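Local coordinates for protein hydrogenase maturation factor (Thermoanaerobacter tengcongensis, PDB 3VTH) that probably transfers the carbamoyl group of carbamoyl phosphate, with consumption of ATP, to the C-terminal cysteine of HypE during maturation of [NiFe]-hydrogenases, at residues A458-K463 against L739-I744; V481-A486 against C732-I737; G519-V524 against F530-H535. One frame throughout, in Å; residues are numbered along the deposited sequence.

Contact 1. Residues A458-K463 against L739-I744. With PO4 (phosphate ion), chain M.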
loop_
_atom_site.group_PDB
_atom_site.type_symbol
_atom_site.label_atom_id
_atom_site.label_comp_id
_atom_site.label_asym_id
_atom_site.label_seq_id
_atom_site.Cartn_x
_atom_site.Cartn_y
_atom_site.Cartn_z
ATOM N N ALA A 458 8.362 0.293 19.177
ATOM C CA ALA A 458 7.293 -0.674 19.334
ATOM C C ALA A 458 7.532 -1.816 18.347
ATOM O O ALA A 458 7.967 -1.596 17.196
ATOM C CB ALA A 458 5.927 -0.031 19.085
ATOM N N HIS A 459 7.267 -3.033 18.809
ATOM C CA HIS A 459 7.553 -4.216 18.001
ATOM C C HIS A 459 6.577 -5.338 18.324
ATOM O O HIS A 459 5.876 -5.296 19.352
ATOM C CB HIS A 459 9.006 -4.673 18.231
ATOM C CG HIS A 459 9.282 -5.152 19.624
ATOM N ND1 HIS A 459 9.006 -6.441 20.044
ATOM C CD2 HIS A 459 9.812 -4.514 20.691
ATOM C CE1 HIS A 459 9.362 -6.571 21.312
ATOM N NE2 HIS A 459 9.858 -5.415 21.725
ATOM N N ASP A 460 6.534 -6.337 17.445
ATOM C CA ASP A 460 5.695 -7.501 17.636
ATOM C C ASP A 460 6.238 -8.384 18.757
ATOM O O ASP A 460 7.458 -8.458 18.981
ATOM C CB ASP A 460 5.644 -8.322 16.338
ATOM C CG ASP A 460 4.392 -9.195 16.244
ATOM O OD1 ASP A 460 3.422 -8.771 15.589
ATOM O OD2 ASP A 460 4.384 -10.312 16.803
ATOM N N MET A 461 5.339 -9.086 19.449
ATOM C CA MET A 461 5.782 -10.066 20.448
ATOM C C MET A 461 6.596 -11.219 19.853
ATOM O O MET A 461 7.363 -11.847 20.573
ATOM C CB MET A 461 4.605 -10.621 21.242
ATOM C CG MET A 461 3.932 -9.594 22.128
ATOM S SD MET A 461 2.448 -10.249 22.903
ATOM C CE MET A 461 2.165 -8.948 24.097
ATOM N N HIS A 462 6.413 -11.503 18.555
ATOM C CA HIS A 462 7.151 -12.592 17.887
ATOM C C HIS A 462 8.654 -12.309 17.951
ATOM O O HIS A 462 9.119 -11.331 17.366
ATOM C CB HIS A 462 6.702 -12.723 16.417
ATOM C CG HIS A 462 7.153 -13.988 15.749
ATOM N ND1 HIS A 462 6.270 -14.881 15.174
ATOM C CD2 HIS A 462 8.389 -14.497 15.544
ATOM C CE1 HIS A 462 6.942 -15.895 14.658
ATOM N NE2 HIS A 462 8.231 -15.689 14.868
ATOM N N LYS A 463 9.412 -13.164 18.641
ATOM C CA LYS A 463 10.857 -12.912 18.825
ATOM C C LYS A 463 11.713 -13.271 17.599
ATOM O O LYS A 463 12.879 -12.896 17.533
ATOM C CB LYS A 463 11.403 -13.679 20.045
ATOM C CG LYS A 463 10.636 -13.487 21.358
ATOM C CD LYS A 463 11.219 -14.390 22.447
ATOM C CE LYS A 463 10.415 -14.325 23.750
ATOM N NZ LYS A 463 10.352 -12.925 24.276
ATOM N N LEU A 739 1.265 0.733 11.818
ATOM C CA LEU A 739 0.392 1.820 12.266
ATOM C C LEU A 739 -0.308 1.477 13.596
ATOM O O LEU A 739 -0.388 2.326 14.505
ATOM C CB LEU A 739 -0.624 2.201 11.190
ATOM C CG LEU A 739 -1.623 3.290 11.582
ATOM C CD1 LEU A 739 -0.911 4.681 11.870
ATOM C CD2 LEU A 739 -2.702 3.444 10.539
ATOM N N GLY A 740 -0.794 0.237 13.703
ATOM C CA GLY A 740 -1.398 -0.246 14.945
ATOM C C GLY A 740 -0.413 -0.270 16.105
ATOM O O GLY A 740 -0.748 0.193 17.208
ATOM N N GLN A 741 0.797 -0.795 15.864
ATOM C CA GLN A 741 1.852 -0.785 16.886
ATOM C C GLN A 741 2.128 0.633 17.361
ATOM O O GLN A 741 2.314 0.863 18.554
ATOM C CB GLN A 741 3.172 -1.359 16.361
ATOM C CG GLN A 741 3.156 -2.839 15.977
ATOM C CD GLN A 741 4.421 -3.252 15.237
ATOM O OE1 GLN A 741 5.061 -2.428 14.563
ATOM N NE2 GLN A 741 4.778 -4.545 15.340
ATOM N N ALA A 742 2.172 1.570 16.413
ATOM C CA ALA A 742 2.478 2.975 16.714
ATOM C C ALA A 742 1.438 3.606 17.621
ATOM O O ALA A 742 1.791 4.233 18.608
ATOM C CB ALA A 742 2.639 3.798 15.419
ATOM N N VAL A 743 0.154 3.438 17.313
ATOM C CA VAL A 743 -0.874 4.097 18.135
ATOM C C VAL A 743 -1.091 3.390 19.466
ATOM O O VAL A 743 -1.475 4.015 20.439
ATOM C CB VAL A 743 -2.217 4.342 17.397
ATOM C CG1 VAL A 743 -1.990 5.296 16.219
ATOM C CG2 VAL A 743 -2.865 3.006 16.940
ATOM N N ILE A 744 -0.837 2.085 19.512
ATOM C CA ILE A 744 -0.911 1.384 20.787
ATOM C C ILE A 744 0.187 1.872 21.727
ATOM O O ILE A 744 -0.058 2.176 22.904
ATOM C CB ILE A 744 -0.827 -0.145 20.608
ATOM C CG1 ILE A 744 -2.138 -0.666 20.030
ATOM C CG2 ILE A 744 -0.536 -0.834 21.974
ATOM C CD1 ILE A 744 -2.017 -2.060 19.417
HETATM P P PO4 M . 9.045 -19.064 12.853
HETATM O O1 PO4 M . 9.123 -19.039 11.344
HETATM O O2 PO4 M . 7.681 -18.575 13.289
HETATM O O3 PO4 M . 9.245 -20.482 13.335
HETATM O O4 PO4 M . 10.119 -18.158 13.420
HETATM O O HOH W 1 2.712 -6.327 16.535
#

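Contact 2. Residues V481-A486 against C732-I737. With FE (Fe (III) ion), chain I; AP2 (phosphomethylphosphonic acid adenosyl ester), chain H.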
loop_
_atom_site.group_PDB
_atom_site.type_symbol
_atom_site.label_atom_id
_atom_site.label_comp_id
_atom_site.label_asym_id
_atom_site.label_seq_id
_atom_site.Cartn_x
_atom_site.Cartn_y
_atom_site.Cartn_z
ATOM N N VAL A 481 3.929 -5.492 21.293
ATOM C CA VAL A 481 2.542 -5.354 20.881
ATOM C C VAL A 481 2.098 -6.681 20.263
ATOM O O VAL A 481 2.738 -7.195 19.344
ATOM C CB VAL A 481 2.375 -4.203 19.849
ATOM C CG1 VAL A 481 0.934 -4.138 19.330
ATOM C CG2 VAL A 481 2.826 -2.853 20.464
ATOM N N GLN A 482 1.014 -7.250 20.782
ATOM C CA GLN A 482 0.520 -8.501 20.230
ATOM C C GLN A 482 -0.006 -8.235 18.812
ATOM O O GLN A 482 -0.633 -7.213 18.564
ATOM C CB GLN A 482 -0.553 -9.117 21.123
ATOM C CG GLN A 482 -0.764 -10.616 20.833
ATOM C CD GLN A 482 -1.666 -10.870 19.633
ATOM O OE1 GLN A 482 -2.615 -10.124 19.391
ATOM N NE2 GLN A 482 -1.379 -11.936 18.884
ATOM N N HIS A 483 0.268 -9.172 17.902
ATOM C CA HIS A 483 0.032 -9.016 16.453
ATOM C C HIS A 483 -1.406 -8.645 16.091
ATOM O O HIS A 483 -1.649 -7.737 15.292
ATOM C CB HIS A 483 0.407 -10.327 15.752
ATOM C CG HIS A 483 0.399 -10.244 14.256
ATOM N ND1 HIS A 483 1.483 -9.794 13.531
ATOM C CD2 HIS A 483 -0.548 -10.582 13.346
ATOM C CE1 HIS A 483 1.202 -9.852 12.240
ATOM N NE2 HIS A 483 -0.022 -10.328 12.101
ATOM N N HIS A 484 -2.363 -9.379 16.658
ATOM C CA HIS A 484 -3.758 -9.169 16.328
ATOM C C HIS A 484 -4.320 -7.904 16.939
ATOM O O HIS A 484 -5.130 -7.226 16.311
ATOM C CB HIS A 484 -4.564 -10.447 16.601
ATOM C CG HIS A 484 -4.029 -11.599 15.812
ATOM N ND1 HIS A 484 -3.034 -12.424 16.291
ATOM C CD2 HIS A 484 -4.242 -11.972 14.527
ATOM C CE1 HIS A 484 -2.697 -13.293 15.355
ATOM N NE2 HIS A 484 -3.416 -13.041 14.277
ATOM N N HIS A 485 -3.859 -7.571 18.142
ATOM C CA HIS A 485 -4.169 -6.286 18.730
ATOM C C HIS A 485 -3.728 -5.177 17.763
ATOM O O HIS A 485 -4.492 -4.250 17.504
ATOM C CB HIS A 485 -3.500 -6.165 20.117
ATOM C CG HIS A 485 -3.897 -4.945 20.894
ATOM N ND1 HIS A 485 -3.138 -4.459 21.936
ATOM C CD2 HIS A 485 -4.960 -4.110 20.779
ATOM C CE1 HIS A 485 -3.717 -3.380 22.434
ATOM N NE2 HIS A 485 -4.812 -3.137 21.738
ATOM N N ALA A 486 -2.512 -5.280 17.224
ATOM C CA ALA A 486 -1.998 -4.286 16.271
ATOM C C ALA A 486 -2.851 -4.163 15.002
ATOM O O ALA A 486 -3.088 -3.049 14.538
ATOM C CB ALA A 486 -0.549 -4.580 15.916
ATOM N N CYS A 732 -5.338 -4.215 5.615
ATOM C CA CYS A 732 -5.736 -5.095 6.699
ATOM C C CYS A 732 -4.723 -6.236 6.810
ATOM O O CYS A 732 -4.692 -6.940 7.813
ATOM C CB CYS A 732 -7.169 -5.640 6.486
ATOM S SG CYS A 732 -7.366 -6.645 4.983
ATOM N N ASN A 733 -3.888 -6.406 5.783
ATOM C CA ASN A 733 -2.775 -7.372 5.870
ATOM C C ASN A 733 -1.610 -6.803 6.691
ATOM O O ASN A 733 -1.719 -5.707 7.232
ATOM C CB ASN A 733 -2.331 -7.865 4.485
ATOM C CG ASN A 733 -1.724 -6.752 3.623
ATOM O OD1 ASN A 733 -0.867 -5.977 4.077
ATOM N ND2 ASN A 733 -2.158 -6.684 2.367
ATOM N N ASP A 734 -0.508 -7.543 6.787
ATOM C CA ASP A 734 0.588 -7.127 7.672
ATOM C C ASP A 734 1.274 -5.809 7.319
ATOM O O ASP A 734 2.031 -5.270 8.133
ATOM C CB ASP A 734 1.619 -8.251 7.837
ATOM C CG ASP A 734 1.144 -9.336 8.797
ATOM O OD1 ASP A 734 -0.002 -9.245 9.281
ATOM O OD2 ASP A 734 1.922 -10.270 9.084
ATOM N N GLY A 735 1.019 -5.319 6.105
ATOM C CA GLY A 735 1.421 -3.953 5.694
ATOM C C GLY A 735 0.875 -2.880 6.619
ATOM O O GLY A 735 1.461 -1.809 6.733
ATOM N N GLY A 736 -0.238 -3.163 7.292
ATOM C CA GLY A 736 -0.839 -2.172 8.206
ATOM C C GLY A 736 -0.403 -2.282 9.670
ATOM O O GLY A 736 -0.675 -1.389 10.455
ATOM N N ILE A 737 0.311 -3.351 10.027
ATOM C CA ILE A 737 0.665 -3.648 11.430
ATOM C C ILE A 737 1.419 -2.491 12.132
ATOM O O ILE A 737 1.125 -2.172 13.268
ATOM C CB ILE A 737 1.485 -4.962 11.496
ATOM C CG1 ILE A 737 0.562 -6.192 11.323
ATOM C CG2 ILE A 737 2.343 -5.059 12.733
ATOM C CD1 ILE A 737 -0.349 -6.511 12.529
HETATM FE FE FE I . -1.371 -10.608 10.373
HETATM P PB AP2 H . 0.131 -13.138 8.974
HETATM O O1B AP2 H . -0.841 -14.240 8.637
HETATM O O2B AP2 H . -0.274 -12.200 10.070
HETATM O O3B AP2 H . 1.549 -13.645 9.064
HETATM C C3A AP2 H . 0.126 -12.143 7.459
HETATM P PA AP2 H . -1.432 -11.280 7.106
HETATM O O1A AP2 H . -1.003 -10.379 5.957
HETATM O O2A AP2 H . -2.146 -10.681 8.294
HETATM O "O5'" AP2 H . -2.423 -12.438 6.561
HETATM C "C5'" AP2 H . -2.130 -13.011 5.292
HETATM C "C4'" AP2 H . -2.960 -14.273 5.223
HETATM O "O4'" AP2 H . -4.332 -13.933 5.023
HETATM C "C3'" AP2 H . -2.593 -15.149 4.042
HETATM O "O3'" AP2 H . -1.412 -15.908 4.318
HETATM C "C2'" AP2 H . -3.853 -15.983 3.927
HETATM O "O2'" AP2 H . -3.742 -17.035 4.892
HETATM C "C1'" AP2 H . -4.969 -14.999 4.306
HETATM N N9 AP2 H . -5.602 -14.543 3.035
HETATM C C8 AP2 H . -5.033 -13.824 2.035
HETATM N N7 AP2 H . -5.894 -13.635 0.998
HETATM C C5 AP2 H . -7.051 -14.241 1.328
HETATM C C6 AP2 H . -8.377 -14.434 0.689
HETATM N N6 AP2 H . -8.652 -13.918 -0.535
HETATM N N1 AP2 H . -9.305 -15.153 1.379
HETATM C C2 AP2 H . -9.068 -15.661 2.608
HETATM N N3 AP2 H . -7.880 -15.533 3.238
HETATM C C4 AP2 H . -6.855 -14.847 2.657
#

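Contact 3. Residues G519-V524 against F530-H535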
loop_
_atom_site.group_PDB
_atom_site.type_symbol
_atom_site.label_atom_id
_atom_site.label_comp_id
_atom_site.label_asym_id
_atom_site.label_seq_id
_atom_site.Cartn_x
_atom_site.Cartn_y
_atom_site.Cartn_z
ATOM N N GLY A 519 -4.846 -16.089 14.873
ATOM C CA GLY A 519 -5.247 -15.754 13.488
ATOM C C GLY A 519 -6.720 -15.954 13.189
ATOM O O GLY A 519 -7.166 -15.764 12.059
ATOM N N ALA A 520 -7.480 -16.329 14.209
ATOM C CA ALA A 520 -8.922 -16.390 14.093
ATOM C C ALA A 520 -9.499 -15.958 15.425
ATOM O O ALA A 520 -10.155 -16.741 16.127
ATOM C CB ALA A 520 -9.361 -17.801 13.719
ATOM N N GLU A 521 -9.246 -14.696 15.761
ATOM C CA GLU A 521 -9.457 -14.192 17.113
ATOM C C GLU A 521 -10.548 -13.136 17.167
ATOM O O GLU A 521 -10.678 -12.327 16.247
ATOM C CB GLU A 521 -8.161 -13.555 17.637
ATOM C CG GLU A 521 -6.890 -14.351 17.291
ATOM C CD GLU A 521 -6.955 -15.762 17.807
ATOM O OE1 GLU A 521 -6.725 -16.702 17.007
ATOM O OE2 GLU A 521 -7.269 -15.926 19.008
ATOM N N ILE A 522 -11.323 -13.158 18.248
ATOM C CA ILE A 522 -12.186 -12.040 18.582
ATOM C C ILE A 522 -11.688 -11.475 19.895
ATOM O O ILE A 522 -11.557 -12.181 20.902
ATOM C CB ILE A 522 -13.697 -12.391 18.737
ATOM C CG1 ILE A 522 -14.192 -13.349 17.657
ATOM C CG2 ILE A 522 -14.553 -11.093 18.784
ATOM C CD1 ILE A 522 -14.142 -12.855 16.302
ATOM N N LEU A 523 -11.385 -10.194 19.859
ATOM C CA LEU A 523 -10.888 -9.488 21.017
ATOM C C LEU A 523 -11.894 -8.435 21.417
ATOM O O LEU A 523 -12.715 -7.997 20.600
ATOM C CB LEU A 523 -9.575 -8.786 20.655
ATOM C CG LEU A 523 -8.529 -9.602 19.901
ATOM C CD1 LEU A 523 -7.298 -8.724 19.606
ATOM C CD2 LEU A 523 -8.141 -10.867 20.719
ATOM N N VAL A 524 -11.837 -8.035 22.679
ATOM C CA VAL A 524 -12.342 -6.734 23.054
ATOM C C VAL A 524 -11.099 -5.912 23.378
ATOM O O VAL A 524 -10.324 -6.276 24.264
ATOM C CB VAL A 524 -13.298 -6.802 24.244
ATOM C CG1 VAL A 524 -13.607 -5.400 24.752
ATOM C CG2 VAL A 524 -14.588 -7.544 23.849
ATOM N N PHE A 530 -5.987 -5.495 25.357
ATOM C CA PHE A 530 -6.937 -6.375 24.693
ATOM C C PHE A 530 -7.335 -7.510 25.622
ATOM O O PHE A 530 -6.578 -7.877 26.528
ATOM C CB PHE A 530 -6.359 -6.912 23.372
ATOM C CG PHE A 530 -5.325 -7.991 23.555
ATOM C CD1 PHE A 530 -5.699 -9.342 23.609
ATOM C CD2 PHE A 530 -3.990 -7.670 23.677
ATOM C CE1 PHE A 530 -4.743 -10.346 23.799
ATOM C CE2 PHE A 530 -3.033 -8.669 23.846
ATOM C CZ PHE A 530 -3.407 -10.004 23.906
ATOM N N GLU A 531 -8.540 -8.030 25.419
ATOM C CA GLU A 531 -8.976 -9.258 26.065
ATOM C C GLU A 531 -9.380 -10.221 24.948
ATOM O O GLU A 531 -10.128 -9.850 24.053
ATOM C CB GLU A 531 -10.147 -9.011 27.036
ATOM C CG GLU A 531 -10.669 -10.333 27.662
ATOM C CD GLU A 531 -11.828 -10.170 28.662
ATOM O OE1 GLU A 531 -12.334 -9.039 28.856
ATOM O OE2 GLU A 531 -12.239 -11.200 29.246
ATOM N N ARG A 532 -8.864 -11.443 24.995
ATOM C CA ARG A 532 -9.198 -12.449 24.002
ATOM C C ARG A 532 -10.514 -13.098 24.401
ATOM O O ARG A 532 -10.618 -13.683 25.479
ATOM C CB ARG A 532 -8.107 -13.509 23.962
ATOM C CG ARG A 532 -8.203 -14.433 22.760
ATOM C CD ARG A 532 -7.331 -15.658 23.020
ATOM N NE ARG A 532 -7.052 -16.386 21.788
ATOM C CZ ARG A 532 -6.404 -17.539 21.757
ATOM N NH1 ARG A 532 -5.986 -18.099 22.896
ATOM N NH2 ARG A 532 -6.184 -18.127 20.591
ATOM N N ILE A 533 -11.517 -13.013 23.532
ATOM C CA ILE A 533 -12.863 -13.460 23.889
ATOM C C ILE A 533 -13.199 -14.788 23.224
ATOM O O ILE A 533 -13.880 -15.629 23.816
ATOM C CB ILE A 533 -13.928 -12.410 23.503
ATOM C CG1 ILE A 533 -13.577 -11.040 24.105
ATOM C CG2 ILE A 533 -15.344 -12.861 23.927
ATOM C CD1 ILE A 533 -13.592 -11.014 25.635
ATOM N N ALA A 534 -12.733 -14.966 21.991
ATOM C CA ALA A 534 -13.104 -16.153 21.203
ATOM C C ALA A 534 -11.998 -16.501 20.213
ATOM O O ALA A 534 -11.234 -15.636 19.805
ATOM C CB ALA A 534 -14.446 -15.929 20.456
ATOM N N HIS A 535 -11.905 -17.782 19.867
ATOM C CA HIS A 535 -10.925 -18.251 18.894
ATOM C C HIS A 535 -11.353 -19.604 18.342
ATOM O O HIS A 535 -12.340 -20.162 18.790
ATOM C CB HIS A 535 -9.525 -18.324 19.525
ATOM C CG HIS A 535 -9.401 -19.304 20.653
ATOM N ND1 HIS A 535 -8.991 -20.607 20.462
ATOM C CD2 HIS A 535 -9.572 -19.157 21.994
ATOM C CE1 HIS A 535 -8.944 -21.229 21.629
ATOM N NE2 HIS A 535 -9.288 -20.373 22.574
#

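Contact 1. Residues A458-K463 against L739-I744
Ala-458 and Gln-741 have the closest CA atoms, 6.0 Å apart, where the end of strand 456-460 meets helix 737-749 with the short segment axes at 130°. The methyl of Ala-458 points at the helix and rests beside Gln-741, CB to CB 4.1 Å. From there the glutamine runs alongside the strand: CG is anti to its own carbonyl carbon (chi1 -65°) and the chain stays extended, which carries the amide past His-459 as far as Asp-460. NE2 comes close to the backbone N of Asp-460, but both are donors and no bond forms. The link is made instead by a water, which accepts from Gln-741 NE2 at 3.0 Å and donates to Asp-460 OD1 at 2.7 Å. Gln-741 OE1 is taken up by the backbone N of Gly-406. This joint belongs to the actin-like ATPase fold of the Kae1-like region: a helix from near the chain's C terminus lies against strand 456-460, the last but one of its sheet, between strands 402-404 and 478-481. At the strand's end, Asp-460 OD2 uses its anti lone pair to accept from His-462 N at 2.9 Å, an Asx turn that bends the chain. His-459 ND1 in turn donates to Asp-460 O at 2.8 Å from well above the carbonyl plane. His-462 stacks on Tyr-465 and gives a weak NE2 bond, 3.4 Å, to O4 of a phosphate probably from the crystallisation liquor. With an alanine at His-462, the Tyr-465 ring would probably lose its stacking partner and the phosphate its N-H donor.

Contact 2. Residues V481-A486 against C732-I737
This is a metal-centred contact in the cleft of the actin-like ATPase fold, where His-483 in the first turn of helix 483-494 and Asp-734 in the loop before helix 737-749 bind one iron(III) ion. His-483 NE2 and Asp-734 OD1 each lie 2.2 Å from the iron, which also takes O2B and O2A of the bound ADP analogue (AP2). His-487 and Asp-507 complete the site, so the ion holds both halves of the domain and the nucleotide's phosphorus groups together. The two ligand atoms, NE2 and OD1, are 3.0 Å apart without a hydrogen bond between them. Ring and carboxylate planes stand 67° apart, and the carboxylate comes at the edge of the imidazole. A torsion of -172° about CA-CB, CG anti to the backbone N, swings the His-483 ring out to the metal; on its far nitrogen, ND1 is bonded to Asp-460 OD1, which fixes the ring's rotation. Ile-737 lays CD1 over the centre of the ring, 3.7 Å above its plane, as a CH-pi contact, and the same methyl reaches Ala-486 CB at 3.9 Å. On the loop side, Asp-734 N donates to O1A of the analogue at 3.0 Å, while Asn-733 OD1 accepts from Gly-735 N and closes an Asx turn. The helix start is held by Gln-482, an N-cap whose OE1 accepts from His-485 N and, weakly, from His-484 N. His-484 is a second-shell residue: its NE2 bonds the iron ligand Asp-507, and Gln-482 NE2 meets its ND1 at 3.1 Å, nearly straight at 173° and close to the ring plane.

Contact 3. Residues G519-V524 against F530-H535
Arg-532 and Leu-523 face each other as a non-hydrogen-bonded pair in the antiparallel beta hairpin of strands 517-525 and 530-542, next to a classic beta bulge. There Ile-522 O accepts twice, from Ile-533 N at 2.8 Å and from Ala-534 N at 3.2 Å, and the register slips by one residue. The arginine leaves the strand with CG anti to the backbone N (chi1 -167°) and runs extended to NE. Its CB lies 4.2 Å from Leu-523 CD2. CG lies between that methyl and Glu-521 OE2, and CD is 4.0 Å from the oxygen. NE then donates to Glu-521 OE2 at 2.8 Å and NH2 to that same oxygen at 2.9 Å, a side-on salt bridge gripping one atom, with the two flat groups 33° apart. CZ sits under His-535 CD2, which lies 3.6 Å above the guanidinium plane. Outside the hairpin segments, NH2 also bonds Tyr-538 OH, NH1 has a long, weak ion pair with Asp-514, and Trp-518 makes a cation-pi contact. Val-524, on the face of Ile-522 and Ala-534, touches Ile-533 CG1 with CG2, and helix 666-692 packs on all four. The other carboxylate oxygen, Glu-521 OE1, accepts from Gly-519 N and Ala-520 N, which reach it from opposite faces of the carboxylate plane.

Overall arrangement
From the N terminus, the chain passes through the acylphosphatase, zinc-finger and YrdC-like parts before the Kae1-like region, in which 458-463 is the first segment. After helix 466-473 and strand 478-481 comes 481-486, then the hairpin of contact 3, which closes a short local loop. Some 200 residues later, 732-737 returns to close contact 2, and 739-744 closes contact 1 around it; the three are nested and none cross. Contacts 1 and 2 join strand 456-460 and the start of helix 483-494 to helix 737-749 and the loop before it, and they abut where Ile-744 packs on Val-481 and His-485. Phe-530 of contact 3 leans on Gln-482 and His-485, bringing the hairpin against the iron-binding helix.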